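Local coordinates for serine protease inhibitor (Schistosoma haematobium, PDB 3STO), which probably inhibits serine-type endopeptidases, as a member of the serpin family from a parasitic blood fluke, at residues E228-Y233 and E288-L293. Sequence-based numbering, arbitrary orientation.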
loop_
_atom_site.group_PDB
_atom_site.type_symbol
_atom_site.label_atom_id
_atom_site.label_comp_id
_atom_site.label_asym_id
_atom_site.label_seq_id
_atom_site.Cartn_x
_atom_site.Cartn_y
_atom_site.Cartn_z
ATOM N N GLU A 228 -9.628 -17.003 -20.997
ATOM C CA GLU A 228 -10.277 -16.154 -21.969
ATOM C C GLU A 228 -11.559 -15.708 -21.332
ATOM O O GLU A 228 -12.237 -16.489 -20.681
ATOM C CB GLU A 228 -10.512 -16.881 -23.269
ATOM C CG GLU A 228 -9.359 -17.772 -23.687
ATOM C CD GLU A 228 -9.846 -18.996 -24.461
ATOM O OE1 GLU A 228 -10.271 -18.829 -25.635
ATOM O OE2 GLU A 228 -9.824 -20.116 -23.883
ATOM N N GLY A 229 -11.866 -14.434 -21.477
ATOM C CA GLY A 229 -12.922 -13.852 -20.684
ATOM C C GLY A 229 -13.301 -12.443 -21.069
ATOM O O GLY A 229 -12.664 -11.801 -21.905
ATOM N N VAL A 230 -14.383 -11.978 -20.466
ATOM C CA VAL A 230 -14.841 -10.642 -20.706
ATOM C C VAL A 230 -14.175 -9.809 -19.641
ATOM O O VAL A 230 -14.161 -10.188 -18.469
ATOM C CB VAL A 230 -16.369 -10.568 -20.585
ATOM C CG1 VAL A 230 -16.851 -9.123 -20.675
ATOM C CG2 VAL A 230 -16.970 -11.379 -21.688
HETATM N N MSE A 231 -13.566 -8.703 -20.047
HETATM C CA MSE A 231 -13.059 -7.763 -19.057
HETATM C C MSE A 231 -12.865 -6.395 -19.661
HETATM O O MSE A 231 -12.933 -6.228 -20.878
HETATM C CB MSE A 231 -11.796 -8.286 -18.350
HETATM C CG MSE A 231 -10.620 -8.673 -19.246
HETATM SE SE MSE A 231 -9.191 -9.777 -18.320
HETATM C CE MSE A 231 -9.757 -11.608 -18.889
ATOM N N LYS A 232 -12.659 -5.415 -18.797
ATOM C CA LYS A 232 -12.417 -4.046 -19.236
ATOM C C LYS A 232 -10.992 -3.907 -19.754
ATOM O O LYS A 232 -10.043 -4.414 -19.162
ATOM C CB LYS A 232 -12.673 -3.083 -18.089
ATOM C CG LYS A 232 -14.135 -2.835 -17.840
ATOM C CD LYS A 232 -14.632 -1.755 -18.762
ATOM C CE LYS A 232 -16.026 -1.361 -18.384
ATOM N NZ LYS A 232 -15.959 -1.010 -16.952
ATOM N N TYR A 233 -10.850 -3.238 -20.881
ATOM C CA TYR A 233 -9.581 -3.229 -21.570
ATOM C C TYR A 233 -9.443 -1.937 -22.342
ATOM O O TYR A 233 -10.431 -1.347 -22.770
ATOM C CB TYR A 233 -9.497 -4.430 -22.540
ATOM C CG TYR A 233 -8.412 -4.269 -23.571
ATOM C CD1 TYR A 233 -8.680 -3.648 -24.799
ATOM C CD2 TYR A 233 -7.101 -4.679 -23.301
ATOM C CE1 TYR A 233 -7.679 -3.469 -25.760
ATOM C CE2 TYR A 233 -6.082 -4.498 -24.255
ATOM C CZ TYR A 233 -6.368 -3.891 -25.474
ATOM O OH TYR A 233 -5.358 -3.717 -26.405
ATOM N N GLU A 288 -15.512 -3.101 -22.150
ATOM C CA GLU A 288 -15.715 -4.555 -22.123
ATOM C C GLU A 288 -15.227 -5.176 -23.410
ATOM O O GLU A 288 -15.496 -4.673 -24.498
ATOM C CB GLU A 288 -17.201 -4.894 -21.995
ATOM C CG GLU A 288 -17.816 -4.570 -20.658
ATOM C CD GLU A 288 -17.728 -5.743 -19.718
ATOM O OE1 GLU A 288 -16.675 -6.411 -19.747
ATOM O OE2 GLU A 288 -18.705 -6.015 -18.975
ATOM N N THR A 289 -14.507 -6.279 -23.281
ATOM C CA THR A 289 -13.831 -6.873 -24.404
ATOM C C THR A 289 -13.587 -8.322 -24.045
ATOM O O THR A 289 -13.514 -8.701 -22.859
ATOM C CB THR A 289 -12.427 -6.230 -24.643
ATOM O OG1 THR A 289 -12.456 -4.822 -24.387
ATOM C CG2 THR A 289 -11.983 -6.427 -26.037
ATOM N N THR A 290 -13.436 -9.143 -25.071
ATOM C CA THR A 290 -13.040 -10.518 -24.845
ATOM C C THR A 290 -11.529 -10.560 -24.935
ATOM O O THR A 290 -10.919 -10.062 -25.893
ATOM C CB THR A 290 -13.759 -11.525 -25.815
ATOM O OG1 THR A 290 -13.524 -11.163 -27.180
ATOM C CG2 THR A 290 -15.251 -11.485 -25.573
ATOM N N VAL A 291 -10.927 -11.127 -23.907
ATOM C CA VAL A 291 -9.486 -11.096 -23.776
ATOM C C VAL A 291 -8.922 -12.468 -23.519
ATOM O O VAL A 291 -9.423 -13.235 -22.666
ATOM C CB VAL A 291 -9.073 -10.173 -22.612
ATOM C CG1 VAL A 291 -7.585 -10.099 -22.500
ATOM C CG2 VAL A 291 -9.635 -8.813 -22.833
ATOM N N SER A 292 -7.879 -12.779 -24.277
ATOM C CA SER A 292 -7.002 -13.893 -23.944
ATOM C C SER A 292 -5.948 -13.338 -22.970
ATOM O O SER A 292 -5.089 -12.548 -23.350
ATOM C CB SER A 292 -6.331 -14.431 -25.199
ATOM O OG SER A 292 -5.275 -15.304 -24.862
ATOM N N LEU A 293 -6.055 -13.725 -21.710
ATOM C CA LEU A 293 -5.210 -13.179 -20.667
ATOM C C LEU A 293 -4.206 -14.211 -20.195
ATOM O O LEU A 293 -4.583 -15.306 -19.792
ATOM C CB LEU A 293 -6.072 -12.721 -19.479
ATOM C CG LEU A 293 -5.396 -12.356 -18.146
ATOM C CD1 LEU A 293 -4.434 -11.211 -18.332
ATOM C CD2 LEU A 293 -6.440 -12.003 -17.056
#
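Met231, a selenomethionine, reaches over Gly229 to meet Val291 and Leu293 of the neighbouring antiparallel strand. Its CG lies 3.7 Å from Val291 CG2, and its SE is 3.8 Å from Leu293 CD2. The Met231 side chain crosses those of Val291 and Leu293 at about a right angle. A bend at chi3 (97°) turns the terminal CE onto Leu293, whose CB and CD2 it touches. These three residues are buried and form the tight part. At its margin, Tyr233 CB lies 3.5 Å from Thr289 OG1, while the Tyr233 hydroxyl bonds to Glu242 and Thr289 OG1 to the carbonyl of Lys287.

Gly229 and Val291 exchange two backbone hydrogen bonds. The one from Val291 N to Gly229 O is short, 2.7 Å. Met231 N also bonds to Thr289 O, but the return bond from Thr289 N to Met231 O is weak, bent to 125° at the hydrogen.

The other face, with Val230, Lys232, Glu288 and Thr290, is looser and largely exposed. Lys232 NZ and Glu288 OE2 are 6.1 Å apart and form no salt bridge. Thr290 OG1 hydrogen-bonds to Glu372 N, and Ser292 OG to His376 NE2. The topology matches the s3C-s2C pair of serpin beta-sheet C, with strand 373-376 (s1C) beyond s2C and strand 218-236 continuing into sheet B.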